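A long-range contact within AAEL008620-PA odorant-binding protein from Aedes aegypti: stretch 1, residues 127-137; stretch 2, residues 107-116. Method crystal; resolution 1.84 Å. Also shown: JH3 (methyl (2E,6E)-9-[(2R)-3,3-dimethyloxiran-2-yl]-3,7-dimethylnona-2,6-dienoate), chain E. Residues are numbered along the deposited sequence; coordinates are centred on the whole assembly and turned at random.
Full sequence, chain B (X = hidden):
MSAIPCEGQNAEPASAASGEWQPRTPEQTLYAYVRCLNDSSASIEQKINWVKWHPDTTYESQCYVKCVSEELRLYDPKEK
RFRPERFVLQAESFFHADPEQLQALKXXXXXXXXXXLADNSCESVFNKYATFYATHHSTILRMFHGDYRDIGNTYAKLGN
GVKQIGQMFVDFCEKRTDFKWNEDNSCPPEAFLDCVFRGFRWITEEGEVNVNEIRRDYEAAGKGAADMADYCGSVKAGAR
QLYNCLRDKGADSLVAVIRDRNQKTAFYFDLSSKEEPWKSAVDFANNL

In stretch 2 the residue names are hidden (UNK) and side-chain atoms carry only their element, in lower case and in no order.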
# COMPACT_ATOMS: atom_id res chain seq x y z
N ASN B 127 1.02 -22.85 30.73
CA ASN B 127 -0.09 -23.65 31.25
C ASN B 127 -1.35 -22.82 31.46
O ASN B 127 -2.46 -23.31 31.25
CB ASN B 127 0.33 -24.32 32.55
CG ASN B 127 1.27 -25.46 32.30
OD1 ASN B 127 1.40 -25.92 31.16
ND2 ASN B 127 1.92 -25.94 33.34
N LYS B 128 -1.19 -21.56 31.88
CA LYS B 128 -2.37 -20.72 32.08
C LYS B 128 -3.05 -20.39 30.75
O LYS B 128 -4.28 -20.32 30.68
CB LYS B 128 -1.95 -19.44 32.83
CG LYS B 128 -3.06 -18.39 32.99
CD LYS B 128 -4.34 -18.99 33.60
CE LYS B 128 -4.50 -18.65 35.07
NZ LYS B 128 -5.80 -19.17 35.62
N TYR B 129 -2.27 -20.26 29.68
CA TYR B 129 -2.81 -19.95 28.36
C TYR B 129 -3.49 -21.15 27.70
O TYR B 129 -4.28 -20.97 26.76
CB TYR B 129 -1.66 -19.46 27.49
CG TYR B 129 -1.99 -18.80 26.17
CD1 TYR B 129 -2.91 -17.77 26.08
CD2 TYR B 129 -1.30 -19.17 25.02
CE1 TYR B 129 -3.18 -17.14 24.85
CE2 TYR B 129 -1.56 -18.57 23.81
CZ TYR B 129 -2.50 -17.56 23.73
OH TYR B 129 -2.73 -16.95 22.52
N ALA B 130 -3.20 -22.37 28.16
CA ALA B 130 -3.42 -23.56 27.33
C ALA B 130 -4.88 -23.76 26.96
O ALA B 130 -5.20 -24.01 25.79
CB ALA B 130 -2.87 -24.80 28.05
N THR B 131 -5.80 -23.66 27.94
CA THR B 131 -7.21 -23.95 27.66
C THR B 131 -7.80 -22.96 26.66
O THR B 131 -8.46 -23.34 25.69
CB THR B 131 -8.03 -23.95 28.96
OG1 THR B 131 -7.60 -25.02 29.82
CG2 THR B 131 -9.51 -24.14 28.66
N PHE B 132 -7.56 -21.67 26.89
CA PHE B 132 -8.03 -20.64 25.96
C PHE B 132 -7.45 -20.85 24.57
O PHE B 132 -8.15 -20.71 23.56
CB PHE B 132 -7.64 -19.26 26.51
CG PHE B 132 -8.07 -18.11 25.65
CD1 PHE B 132 -9.39 -17.68 25.65
CD2 PHE B 132 -7.15 -17.41 24.87
CE1 PHE B 132 -9.79 -16.61 24.86
CE2 PHE B 132 -7.54 -16.34 24.08
CZ PHE B 132 -8.86 -15.93 24.08
N TYR B 133 -6.16 -21.15 24.50
CA TYR B 133 -5.53 -21.31 23.20
C TYR B 133 -6.09 -22.50 22.45
O TYR B 133 -6.27 -22.45 21.23
CB TYR B 133 -4.01 -21.43 23.38
CG TYR B 133 -3.26 -21.40 22.07
CD1 TYR B 133 -3.14 -20.23 21.35
CD2 TYR B 133 -2.66 -22.55 21.57
CE1 TYR B 133 -2.45 -20.19 20.16
CE2 TYR B 133 -1.97 -22.53 20.37
CZ TYR B 133 -1.87 -21.34 19.68
OH TYR B 133 -1.17 -21.31 18.49
N ALA B 134 -6.39 -23.60 23.16
CA ALA B 134 -6.93 -24.78 22.49
C ALA B 134 -8.35 -24.53 22.02
O ALA B 134 -8.73 -24.96 20.92
CB ALA B 134 -6.88 -26.00 23.43
N THR B 135 -9.13 -23.80 22.81
CA THR B 135 -10.54 -23.59 22.52
C THR B 135 -10.76 -22.57 21.41
O THR B 135 -11.76 -22.67 20.69
CB THR B 135 -11.26 -23.14 23.81
OG1 THR B 135 -11.00 -24.09 24.85
CG2 THR B 135 -12.77 -23.04 23.60
N HIS B 136 -9.83 -21.61 21.23
CA HIS B 136 -10.00 -20.54 20.25
C HIS B 136 -8.82 -20.45 19.29
O HIS B 136 -8.51 -19.38 18.77
CB HIS B 136 -10.23 -19.20 20.96
CG HIS B 136 -11.46 -19.20 21.80
ND1 HIS B 136 -12.73 -19.16 21.25
CD2 HIS B 136 -11.63 -19.32 23.14
CE1 HIS B 136 -13.62 -19.21 22.22
NE2 HIS B 136 -12.99 -19.30 23.37
N HIS B 137 -8.17 -21.59 19.04
CA HIS B 137 -6.94 -21.65 18.25
C HIS B 137 -7.06 -20.90 16.93
O HIS B 137 -6.27 -19.98 16.65
CB HIS B 137 -6.60 -23.13 18.01
CG HIS B 137 -5.32 -23.35 17.27
ND1 HIS B 137 -5.26 -23.44 15.90
CD2 HIS B 137 -4.04 -23.49 17.72
CE1 HIS B 137 -4.00 -23.63 15.53
NE2 HIS B 137 -3.25 -23.67 16.61
N UNK B 107 -16.96 -14.38 25.45
CA UNK B 107 -17.48 -14.98 26.67
C UNK B 107 -16.41 -15.75 27.45
O UNK B 107 -16.47 -15.82 28.68
c UNK B 107 -18.65 -15.92 26.35
c UNK B 107 -19.83 -15.21 25.72
o UNK B 107 -19.92 -13.99 25.76
n UNK B 107 -20.73 -15.97 25.13
N UNK B 108 -15.43 -16.32 26.75
CA UNK B 108 -14.47 -17.23 27.38
C UNK B 108 -13.20 -16.55 27.87
O UNK B 108 -12.51 -17.12 28.74
c UNK B 108 -15.15 -19.42 26.28
o UNK B 108 -15.87 -19.72 27.23
n UNK B 108 -15.23 -20.01 25.10
c UNK B 108 -14.08 -18.34 26.41
N UNK B 109 -12.85 -15.38 27.34
CA UNK B 109 -11.54 -14.79 27.60
C UNK B 109 -11.30 -14.58 29.09
O UNK B 109 -10.29 -15.04 29.64
c UNK B 109 -11.39 -13.47 26.83
N UNK B 110 -12.22 -13.89 29.77
CA UNK B 110 -12.01 -13.62 31.19
C UNK B 110 -12.04 -14.89 32.03
O UNK B 110 -11.10 -15.09 32.83
c UNK B 110 -13.89 -11.29 33.69
c UNK B 110 -13.03 -12.58 31.69
o UNK B 110 -13.93 -11.12 34.93
o UNK B 110 -14.76 -10.84 32.91
c UNK B 110 -12.74 -12.09 33.10
N UNK B 111 -13.02 -15.80 31.91
CA UNK B 111 -12.98 -16.99 32.77
C UNK B 111 -11.78 -17.90 32.52
O UNK B 111 -11.21 -18.42 33.48
c UNK B 111 -14.88 -17.06 31.29
c UNK B 111 -14.31 -15.68 31.20
c UNK B 111 -14.32 -17.70 32.49
N UNK B 112 -11.36 -18.07 31.26
CA UNK B 112 -10.25 -18.98 30.98
C UNK B 112 -8.88 -18.36 31.26
O UNK B 112 -7.93 -19.09 31.55
s UNK B 112 -11.48 -20.92 27.54
c UNK B 112 -10.30 -19.44 29.53
c UNK B 112 -11.42 -20.44 29.27
c UNK B 112 -12.81 -22.12 27.59
N UNK B 113 -8.74 -17.03 31.20
CA UNK B 113 -7.43 -16.41 31.39
C UNK B 113 -7.26 -15.73 32.75
O UNK B 113 -6.16 -15.27 33.06
c UNK B 113 -6.97 -14.97 27.84
c UNK B 113 -7.17 -15.39 30.28
c UNK B 113 -6.95 -16.03 28.92
c UNK B 113 -5.63 -16.86 28.88
N UNK B 114 -8.31 -15.68 33.57
CA UNK B 114 -8.26 -14.94 34.82
C UNK B 114 -7.35 -15.64 35.83
O UNK B 114 -7.19 -16.86 35.83
c UNK B 114 -9.65 -14.80 35.43
N UNK B 115 -6.77 -14.83 36.72
CA UNK B 115 -6.00 -15.36 37.83
C UNK B 115 -4.57 -14.86 37.84
O UNK B 115 -3.91 -14.84 36.81
N UNK B 116 -4.10 -14.45 39.01
CA UNK B 116 -2.71 -14.04 39.16
C UNK B 116 -1.86 -15.28 39.39
O UNK B 116 -2.21 -16.15 40.20
c UNK B 116 -3.41 -11.80 40.05
c UNK B 116 -1.11 -12.66 40.55
c UNK B 116 -2.57 -13.04 40.33
C1 JH3 E . 6.19 -16.69 12.37
O2 JH3 E . 5.43 -16.67 11.42
O1 JH3 E . 7.54 -16.24 12.17
CM JH3 E . 7.91 -15.71 10.89
C2 JH3 E . 5.81 -17.12 13.73
C3 JH3 E . 4.62 -17.59 14.12
C3' JH3 E . 3.44 -17.77 13.21
C4 JH3 E . 4.49 -17.95 15.59
C5 JH3 E . 3.15 -17.44 16.11
C6 JH3 E . 3.20 -17.37 17.62
C7 JH3 E . 2.73 -18.34 18.41
C7' JH3 E . 2.16 -19.61 17.83
C8 JH3 E . 2.82 -18.15 19.92
C9 JH3 E . 1.44 -18.10 20.58
CA JH3 E . 0.49 -17.11 19.90
O3 JH3 E . -0.75 -16.93 20.61
CB JH3 E . 0.18 -15.85 20.70
CB' JH3 E . -0.07 -14.63 19.81
CC JH3 E . 0.75 -15.67 22.10
O HOH W 1 -6.63 -20.70 29.45

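Position 107 carries two carbons, the second bearing one oxygen and one nitrogen, a short amide. It stays clear of stretch 1 and its CA-to-CB bond points sideways, so the contact asks nothing of it: Asn107. Position 108 has the same set of atoms, but here the CA-to-CB bond points toward stretch 1, and the terminal nitrogen lies at the edge of the His136 ring, near its plane. An amide of this length is Asn108. Its ND2 donates to His136 NE2 at 2.9 Å, with an N-H...acceptor angle of 160°, so NE2 accepts the hydrogen bond almost in line.

Position 109 has a single side-chain carbon, its CB, 4.0 Å from Phe132 CE1, while its CA is closer still, 3.7 Å from the same CE1. This is Ala109, whose small side chain lets the ring approach the backbone itself. At 110 there are three carbons, the third carrying two oxygens, and the CA-to-CB bond points away from stretch 1: Glu110, exposed and free of the contact. Position 111 has three carbons that close a ring onto the backbone N, which makes it Pro111. Its nitrogen has no hydrogen to give to the preceding turn, and the helix is kinked there; the ring itself stays out of reach.

Position 112 shows an unbranched run of two carbons, a sulfur and a last carbon; its CA-to-CB bond points toward stretch 1, and the sulfur lies by Phe132 and Thr131. It is Met112, with chi1 in m and chi2 and chi3 both t. The extended chain lies along the partner helix: SD is 3.8 Å from Phe132 CA and 3.9 Å from Thr131 CG2, and CE is 3.8 Å from Thr135 OG1. Position 113 has four carbons forked at the second; its CA-to-CB bond is sideways, yet its end comes nearer, and the fork meets the Phe132 and Tyr129 rings. This is Leu113. Its CD1 sits over one face of the Phe132 ring, 3.9 Å from the centroid of that ring in a CH-pi contact, and its CD2 meets the edge of the Tyr129 ring, 4.0 Å from CD1 of Tyr129.

Position 114 has one carbon, its CA-to-CB bond directed away, and is Ala114, the first residue to leave helical angles; its backbone O accepts from Lys128 NZ at 2.7 Å. Position 115 has no side chain, hence Gly115. At phi/psi 122/135 a CB would jam against the preceding carbonyl and lie 3.2 Å from Lys128 NZ. Position 116 has one carbon carrying two more, its CA-to-CB bond pointing away: Val116.

The rule is an apolar centre with polar ends. The helices run nearly antiparallel, at 157°, their axes approaching to 8.9 Å. Phe132 packs among Ala109, Met112 and Leu113, while the Asn108-His136 and Lys128-Ala114 bonds secure opposite ends. Between them a water bridges the backbones, 2.9 Å from Met112 O, 2.7 Å from Lys128 O and 2.9 Å from Phe132 N. Tyr129, edge against Leu113, also donates from OH to JH3 O3 at 2.8 Å, so this packing adjoins the bound ligand.

Stretch 2 107-116: NNAEPMLAGV
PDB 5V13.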